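Local coordinates for protein putative pectin lyase (Geobacillus virus E2, PDB 7CHU) that serves as a tailspike of a thermophilic bacteriophage and probably binds, and perhaps cleaves, polysaccharide on the surface of its bacterial host, at residues Lys330-Arg335 against Asn352-Ser357; Asp334-Ile339 against Met358-Asp363. All blocks are in the same frame, centred on the assembly; numbering follows the deposited sequence.

Interaction 1: residues Lys330-Arg335 against Asn352-Ser357; sequences KVKGDR and NLTGTS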
ATOM      1  N   LYS A 330      -9.383 -18.872   6.471  1.00 13.80           N
ATOM      2  CA  LYS A 330      -9.142 -20.215   6.997  1.00 11.37           C
ATOM      3  C   LYS A 330      -7.707 -20.594   6.656  1.00 14.49           C
ATOM      4  O   LYS A 330      -7.372 -20.781   5.481  1.00 16.24           O
ATOM      5  CB  LYS A 330     -10.143 -21.197   6.401  1.00 12.92           C
ATOM      6  CG  LYS A 330     -10.217 -22.536   7.059  1.00 17.66           C
ATOM      7  CD  LYS A 330     -11.132 -23.459   6.251  1.00 21.02           C
ATOM      8  CE  LYS A 330     -12.107 -24.235   7.117  1.00 30.00           C
ATOM      9  NZ  LYS A 330     -13.278 -23.399   7.581  1.00 33.42           N
ATOM     10  N   VAL A 331      -6.847 -20.655   7.671  1.00 14.15           N
ATOM     11  CA  VAL A 331      -5.405 -20.786   7.469  1.00 15.00           C
ATOM     12  C   VAL A 331      -4.993 -22.238   7.669  1.00 15.16           C
ATOM     13  O   VAL A 331      -5.368 -22.871   8.666  1.00 14.18           O
ATOM     14  CB  VAL A 331      -4.619 -19.879   8.434  1.00 16.66           C
ATOM     15  CG1 VAL A 331      -3.104 -20.070   8.248  1.00 11.19           C
ATOM     16  CG2 VAL A 331      -5.027 -18.400   8.264  1.00 13.27           C
ATOM     17  N   LYS A 332      -4.176 -22.746   6.742  1.00 13.43           N
ATOM     18  CA  LYS A 332      -3.446 -23.987   6.896  1.00 15.33           C
ATOM     19  C   LYS A 332      -2.046 -23.655   6.399  1.00 16.31           C
ATOM     20  O   LYS A 332      -1.727 -23.825   5.216  1.00 17.04           O
ATOM     21  CB  LYS A 332      -4.088 -25.135   6.106  1.00 20.69           C
ATOM     22  CG  LYS A 332      -3.338 -26.495   6.181  1.00 22.82           C
ATOM     23  CD  LYS A 332      -3.939 -27.451   5.131  1.00 24.13           C
ATOM     24  CE  LYS A 332      -3.257 -28.806   5.107  1.00 29.97           C
ATOM     25  NZ  LYS A 332      -1.869 -28.739   4.587  1.00 30.91           N
ATOM     26  N   GLY A 333      -1.211 -23.173   7.303  1.00 15.04           N
ATOM     27  CA  GLY A 333       0.134 -22.785   6.938  1.00 15.65           C
ATOM     28  C   GLY A 333       0.791 -21.957   8.026  1.00 16.47           C
ATOM     29  O   GLY A 333       0.221 -21.722   9.096  1.00 18.19           O
ATOM     30  N   ASP A 334       2.007 -21.504   7.720  1.00 13.59           N
ATOM     31  CA  ASP A 334       2.899 -20.891   8.694  1.00 14.80           C
ATOM     32  C   ASP A 334       3.316 -19.498   8.266  1.00 16.77           C
ATOM     33  O   ASP A 334       3.519 -19.239   7.078  1.00 14.25           O
ATOM     34  CB  ASP A 334       4.174 -21.718   8.889  1.00 16.77           C
ATOM     35  CG  ASP A 334       3.884 -23.150   9.304  1.00 21.27           C
ATOM     36  OD1 ASP A 334       2.833 -23.383   9.936  1.00 19.54           O
ATOM     37  OD2 ASP A 334       4.704 -24.039   8.987  1.00 20.70           O
ATOM     38  N   ARG A 335       3.488 -18.624   9.266  1.00 16.82           N
ATOM     39  CA  ARG A 335       4.085 -17.289   9.107  1.00 14.85           C
ATOM     40  C   ARG A 335       3.279 -16.412   8.153  1.00 14.35           C
ATOM     41  O   ARG A 335       3.820 -15.531   7.489  1.00 14.14           O
ATOM     42  CB  ARG A 335       5.544 -17.373   8.639  1.00 17.89           C
ATOM     43  CG  ARG A 335       6.449 -18.294   9.468  1.00 18.79           C
ATOM     44  CD  ARG A 335       7.818 -17.658   9.751  1.00 20.12           C
ATOM     45  NE  ARG A 335       8.534 -17.211   8.545  1.00 21.68           N
ATOM     46  CZ  ARG A 335       9.259 -18.021   7.764  1.00 24.33           C
ATOM     47  NH1 ARG A 335       9.349 -19.315   8.041  1.00 20.89           N
ATOM     48  NH2 ARG A 335       9.884 -17.554   6.686  1.00 22.79           N
ATOM     49  N   ASN A 352      -9.011 -18.399  11.324  1.00 15.30           N
ATOM     50  CA  ASN A 352      -9.039 -19.755  11.860  1.00 14.89           C
ATOM     51  C   ASN A 352      -7.688 -20.383  11.536  1.00 16.19           C
ATOM     52  O   ASN A 352      -7.434 -20.755  10.391  1.00 15.48           O
ATOM     53  CB  ASN A 352     -10.195 -20.544  11.258  1.00 14.03           C
ATOM     54  CG  ASN A 352     -10.412 -21.895  11.948  1.00 20.50           C
ATOM     55  OD1 ASN A 352      -9.646 -22.272  12.838  1.00 18.17           O
ATOM     56  ND2 ASN A 352     -11.455 -22.619  11.531  1.00 14.22           N
ATOM     57  N   LEU A 353      -6.813 -20.465  12.533  1.00 12.35           N
ATOM     58  CA  LEU A 353      -5.497 -21.073  12.370  1.00 13.99           C
ATOM     59  C   LEU A 353      -5.670 -22.581  12.578  1.00 16.66           C
ATOM     60  O   LEU A 353      -5.712 -23.065  13.715  1.00 15.24           O
ATOM     61  CB  LEU A 353      -4.502 -20.439  13.336  1.00 14.66           C
ATOM     62  CG  LEU A 353      -4.419 -18.889  13.261  1.00 16.83           C
ATOM     63  CD1 LEU A 353      -3.557 -18.283  14.339  1.00 18.17           C
ATOM     64  CD2 LEU A 353      -3.932 -18.409  11.873  1.00 13.02           C
ATOM     65  N   THR A 354      -5.807 -23.328  11.474  1.00 15.14           N
ATOM     66  CA  THR A 354      -6.138 -24.747  11.562  1.00 15.33           C
ATOM     67  C   THR A 354      -4.889 -25.626  11.635  1.00 16.70           C
ATOM     68  O   THR A 354      -3.795 -25.246  11.198  1.00 13.24           O
ATOM     69  CB  THR A 354      -7.000 -25.202  10.374  1.00 18.15           C
ATOM     70  OG1 THR A 354      -6.205 -25.276   9.193  1.00 17.24           O
ATOM     71  CG2 THR A 354      -8.157 -24.255  10.131  1.00 16.90           C
ATOM     72  N   GLY A 355      -5.086 -26.847  12.158  1.00 17.02           N
ATOM     73  CA  GLY A 355      -4.044 -27.864  12.106  1.00 16.61           C
ATOM     74  C   GLY A 355      -2.823 -27.390  12.857  1.00 16.09           C
ATOM     75  O   GLY A 355      -2.920 -26.794  13.932  1.00 21.79           O
ATOM     76  N   THR A 356      -1.654 -27.604  12.269  1.00 14.96           N
ATOM     77  CA  THR A 356      -0.386 -27.223  12.887  1.00 18.37           C
ATOM     78  C   THR A 356       0.076 -25.801  12.521  1.00 17.67           C
ATOM     79  O   THR A 356       1.252 -25.490  12.735  1.00 19.23           O
ATOM     80  CB  THR A 356       0.725 -28.188  12.467  1.00 21.09           C
ATOM     81  OG1 THR A 356       0.926 -28.033  11.063  1.00 25.74           O
ATOM     82  CG2 THR A 356       0.373 -29.634  12.767  1.00 24.02           C
ATOM     83  N   SER A 357      -0.799 -24.968  11.946  1.00 16.35           N
ATOM     84  CA  SER A 357      -0.459 -23.587  11.574  1.00 19.73           C
ATOM     85  C   SER A 357       0.317 -22.893  12.689  1.00 18.40           C
ATOM     86  O   SER A 357      -0.132 -22.859  13.834  1.00 19.43           O
ATOM     87  CB  SER A 357      -1.744 -22.804  11.277  1.00 17.18           C
ATOM     88  OG  SER A 357      -2.425 -23.360  10.156  1.00 16.78           O
TER
HETATM   89  O   HOH W   1       1.911 -25.846   9.397  1.00 25.04           O
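The carbonyl oxygen of V331 is gripped twice by T354. The backbone N of T354 donates to V331 O at 2.9 Å. The hydroxyl OG1 of T354 donates to the same V331 O at 2.6 Å, tilted 26° from the carbonyl plane. The torsion explains the second bond: OG1 of T354 stands between its own backbone N and carbonyl carbon (chi1 73°), on the side of the V331 carbonyl. The methyl CG2 of T354 sits beside V331 O and also touches CG of K330; the two side chains cross at about a right angle.

One step earlier, V331 N donates to N352 O at 2.8 Å and closes the parallel pairing of the two strands. V331 and L353 lie side by side and point the same way, with CG2 of V331 3.8 Å from CD2 of L353. K330 and N352 point to the other face, where NZ of K330 and ND2 of N352 both bind D327.

S357 makes the next link. Its OG accepts from G333 N at 3.1 Å, nearly straight at 164°. The same OG donates to T354 O at 2.6 Å, in the carbonyl plane. T354 O also accepts from S357 N, which closes a type II' turn from T354 to S357, with G355 at positive phi. Further on, a water donates to OD1 of D334 and is hydrogen-bonded to OG1 of T356; this OD1 also accepts the backbone N of M358.

Two small hydroxyl side chains thus add to the backbone pairing. S357 OG acts as acceptor across the contact and donor within its own turn, so one buried hydroxyl ties the G333 backbone to the turn. T354 OG1 adds a second donor to a carbonyl already bonded by a backbone amide.

Interaction 2: residues Asp334-Ile339 against Met358-Asp363; sequences DRNKII and MLNVID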
ATOM      1  N   ASP A 334       2.007 -21.504   7.720  1.00 13.59           N
ATOM      2  CA  ASP A 334       2.899 -20.891   8.694  1.00 14.80           C
ATOM      3  C   ASP A 334       3.316 -19.498   8.266  1.00 16.77           C
ATOM      4  O   ASP A 334       3.519 -19.239   7.078  1.00 14.25           O
ATOM      5  CB  ASP A 334       4.174 -21.718   8.889  1.00 16.77           C
ATOM      6  CG  ASP A 334       3.884 -23.150   9.304  1.00 21.27           C
ATOM      7  OD1 ASP A 334       2.833 -23.383   9.936  1.00 19.54           O
ATOM      8  OD2 ASP A 334       4.704 -24.039   8.987  1.00 20.70           O
ATOM      9  N   ARG A 335       3.488 -18.624   9.266  1.00 16.82           N
ATOM     10  CA  ARG A 335       4.085 -17.289   9.107  1.00 14.85           C
ATOM     11  C   ARG A 335       3.279 -16.412   8.153  1.00 14.35           C
ATOM     12  O   ARG A 335       3.820 -15.531   7.489  1.00 14.14           O
ATOM     13  CB  ARG A 335       5.544 -17.373   8.639  1.00 17.89           C
ATOM     14  CG  ARG A 335       6.449 -18.294   9.468  1.00 18.79           C
ATOM     15  CD  ARG A 335       7.818 -17.658   9.751  1.00 20.12           C
ATOM     16  NE  ARG A 335       8.534 -17.211   8.545  1.00 21.68           N
ATOM     17  CZ  ARG A 335       9.259 -18.021   7.764  1.00 24.33           C
ATOM     18  NH1 ARG A 335       9.349 -19.315   8.041  1.00 20.89           N
ATOM     19  NH2 ARG A 335       9.884 -17.554   6.686  1.00 22.79           N
ATOM     20  N   ASN A 336       1.985 -16.639   8.054  1.00 11.50           N
ATOM     21  CA  ASN A 336       1.196 -15.661   7.350  1.00 14.89           C
ATOM     22  C   ASN A 336       0.999 -14.443   8.239  1.00 17.54           C
ATOM     23  O   ASN A 336       1.122 -14.513   9.476  1.00 17.66           O
ATOM     24  CB  ASN A 336      -0.119 -16.276   6.905  1.00 12.40           C
ATOM     25  CG  ASN A 336       0.098 -17.527   6.064  1.00 16.43           C
ATOM     26  OD1 ASN A 336       0.554 -17.437   4.917  1.00 15.11           O
ATOM     27  ND2 ASN A 336      -0.167 -18.697   6.644  1.00 12.78           N
ATOM     28  N   LYS A 337       0.721 -13.312   7.596  1.00 15.95           N
ATOM     29  CA  LYS A 337       0.627 -12.021   8.271  1.00 16.16           C
ATOM     30  C   LYS A 337      -0.697 -11.359   7.918  1.00 17.98           C
ATOM     31  O   LYS A 337      -0.966 -11.070   6.743  1.00 16.27           O
ATOM     32  CB  LYS A 337       1.811 -11.135   7.882  1.00 17.90           C
ATOM     33  CG  LYS A 337       3.122 -11.729   8.387  1.00 16.27           C
ATOM     34  CD  LYS A 337       4.332 -11.097   7.752  1.00 18.49           C
ATOM     35  CE  LYS A 337       5.632 -11.772   8.255  1.00 19.31           C
ATOM     36  NZ  LYS A 337       5.667 -13.254   7.993  1.00 18.67           N
ATOM     37  N   ILE A 338      -1.516 -11.137   8.937  1.00 12.32           N
ATOM     38  CA  ILE A 338      -2.822 -10.500   8.840  1.00 14.14           C
ATOM     39  C   ILE A 338      -2.678  -9.186   9.602  1.00 15.34           C
ATOM     40  O   ILE A 338      -2.693  -9.159  10.840  1.00 14.26           O
ATOM     41  CB  ILE A 338      -3.946 -11.372   9.423  1.00 15.29           C
ATOM     42  CG1 ILE A 338      -3.794 -12.871   9.048  1.00 17.10           C
ATOM     43  CG2 ILE A 338      -5.335 -10.812   9.051  1.00 12.64           C
ATOM     44  CD1 ILE A 338      -3.996 -13.136   7.611  1.00 21.04           C
ATOM     45  N   ILE A 339      -2.463  -8.093   8.879  1.00 15.12           N
ATOM     46  CA  ILE A 339      -2.030  -6.833   9.482  1.00 12.98           C
ATOM     47  C   ILE A 339      -2.959  -5.720   9.027  1.00 14.09           C
ATOM     48  O   ILE A 339      -3.089  -5.471   7.819  1.00 15.87           O
ATOM     49  CB  ILE A 339      -0.572  -6.503   9.111  1.00 16.33           C
ATOM     50  CG1 ILE A 339       0.394  -7.483   9.793  1.00 16.96           C
ATOM     51  CG2 ILE A 339      -0.239  -5.045   9.465  1.00 18.15           C
ATOM     52  CD1 ILE A 339       1.846  -7.218   9.462  1.00 15.36           C
ATOM     53  N   MET A 358       1.501 -22.371  12.371  1.00 16.81           N
ATOM     54  CA  MET A 358       2.327 -21.800  13.420  1.00 18.98           C
ATOM     55  C   MET A 358       2.978 -20.494  12.986  1.00 16.70           C
ATOM     56  O   MET A 358       3.309 -20.296  11.814  1.00 16.50           O
ATOM     57  CB  MET A 358       3.402 -22.794  13.888  1.00 19.11           C
ATOM     58  CG  MET A 358       4.637 -22.911  12.981  1.00 28.65           C
ATOM     59  SD  MET A 358       5.822 -24.118  13.638  0.60 36.29           S
ATOM     60  CE  MET A 358       5.487 -24.023  15.401  1.00 25.58           C
ATOM     61  N   LEU A 359       3.191 -19.616  13.969  1.00 14.89           N
ATOM     62  CA  LEU A 359       3.878 -18.328  13.802  1.00 15.41           C
ATOM     63  C   LEU A 359       3.171 -17.412  12.800  1.00 16.56           C
ATOM     64  O   LEU A 359       3.780 -16.512  12.221  1.00 13.13           O
ATOM     65  CB  LEU A 359       5.344 -18.518  13.412  1.00 18.92           C
ATOM     66  CG  LEU A 359       6.403 -18.647  14.517  1.00 22.13           C
ATOM     67  CD1 LEU A 359       6.302 -17.556  15.554  1.00 27.60           C
ATOM     68  CD2 LEU A 359       6.360 -20.019  15.189  1.00 25.57           C
ATOM     69  N   ASN A 360       1.873 -17.574  12.629  1.00 14.56           N
ATOM     70  CA  ASN A 360       1.088 -16.535  11.993  1.00 16.72           C
ATOM     71  C   ASN A 360       0.925 -15.352  12.952  1.00 16.95           C
ATOM     72  O   ASN A 360       0.978 -15.509  14.176  1.00 16.82           O
ATOM     73  CB  ASN A 360      -0.258 -17.106  11.579  1.00 13.85           C
ATOM     74  CG  ASN A 360      -0.104 -18.278  10.649  1.00 16.02           C
ATOM     75  OD1 ASN A 360       0.106 -18.094   9.441  1.00 12.85           O
ATOM     76  ND2 ASN A 360      -0.189 -19.499  11.200  1.00 11.71           N
ATOM     77  N   VAL A 361       0.777 -14.157  12.392  1.00 15.77           N
ATOM     78  CA  VAL A 361       0.615 -12.931  13.172  1.00 15.50           C
ATOM     79  C   VAL A 361      -0.705 -12.287  12.783  1.00 19.62           C
ATOM     80  O   VAL A 361      -1.025 -12.187  11.592  1.00 17.90           O
ATOM     81  CB  VAL A 361       1.773 -11.939  12.944  1.00 22.92           C
ATOM     82  CG1 VAL A 361       1.613 -10.744  13.913  1.00 19.71           C
ATOM     83  CG2 VAL A 361       3.107 -12.610  13.130  1.00 22.76           C
ATOM     84  N   ILE A 362      -1.457 -11.847  13.781  1.00 17.34           N
ATOM     85  CA  ILE A 362      -2.641 -11.011  13.598  1.00 17.65           C
ATOM     86  C   ILE A 362      -2.330  -9.703  14.322  1.00 21.19           C
ATOM     87  O   ILE A 362      -2.308  -9.664  15.558  1.00 18.65           O
ATOM     88  CB  ILE A 362      -3.909 -11.659  14.170  1.00 19.56           C
ATOM     89  CG1 ILE A 362      -4.224 -12.982  13.451  1.00 15.67           C
ATOM     90  CG2 ILE A 362      -5.053 -10.660  14.136  1.00 15.06           C
ATOM     91  CD1 ILE A 362      -5.176 -13.892  14.208  1.00 16.62           C
ATOM     92  N   ASP A 363      -2.113  -8.624  13.581  1.00 16.55           N
ATOM     93  CA  ASP A 363      -1.571  -7.407  14.162  1.00 19.00           C
ATOM     94  C   ASP A 363      -2.298  -6.160  13.658  1.00 22.08           C
ATOM     95  O   ASP A 363      -2.482  -5.985  12.448  1.00 16.30           O
ATOM     96  CB  ASP A 363      -0.074  -7.308  13.859  1.00 20.66           C
ATOM     97  CG  ASP A 363       0.553  -6.072  14.465  1.00 30.34           C
ATOM     98  OD1 ASP A 363       1.159  -5.274  13.719  1.00 37.18           O
ATOM     99  OD2 ASP A 363       0.423  -5.880  15.699  1.00 38.17           O
TER
HETATM  100  O   HOH W   2       4.089 -14.253  10.510  1.00 18.23           O
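N336 and N360 both turn CG anti to the carbonyl carbon, and the two side chains lie side by side, pointing the same way. Similar chi2 values (-71° and -81°) turn their amides alike, with planes 11° apart. OD1 of N360 takes two bonds from N336. ND2 of N336 donates at 2.9 Å in the carbonyl plane of N360. The backbone N of N336 donates to the same OD1 at 2.8 Å, from above that plane. The row goes on to N384, whose OD1 accepts from ND2 of N360. On the other side, OD1 of N336 accepts from backbone T314 N and its ND2 donates to backbone G311 O.

At the start of the contact, OD1 of D334 accepts the backbone N of M358 at 3.0 Å, on its anti side and out of the carboxylate plane. R335 N then donates to M358 O. R335 and L359 have nearly the same backbone angles, with positive phi, so the two chains bend alike; CG of R335 lies 4.1 Å from CB of L359.

Parallel pairing follows: V361 N bonds N336 O, I338 N bonds V361 O at 2.9 Å, and D363 N bonds I338 O. CB of I338 is 4.3 Å from CG1 of I362 on one face. K337, I339, V361 and D363 point to the other face; there K337 and I339 pack on a second subunit, and D363 lies close to D363 of both other subunits. NZ of K337 forms a salt bridge with D342 of the second subunit, and also binds R335 O and a water that donates to L359 O.

Equivalent asparagines stacked at a bend of successive coils form an asparagine stack, a feature known from right-handed parallel beta-helices such as pectate lyases. The pairing is consistent with that fold in this trimeric tailspike.

Interactions 1 and 2 join the same two successive coils, on either side of a bend. Strands 329-331 and 351-353 pair in the first, strands 337-339 and 361-363 in the second, and both contacts share D334 and R335. Interaction 2 is the larger and more buried, with regular pairing along one strand pair and subunit contacts on one face. Interaction 1 is partly exposed; hydroxyls and a water do much of its bonding. The two meet at the bend. ND2 of N360 probably bonds G333 O at 3.1 Å, and CG1 of V331 packs against ND2 of N336, so the asparagine stack borders the apolar pair of interaction 1.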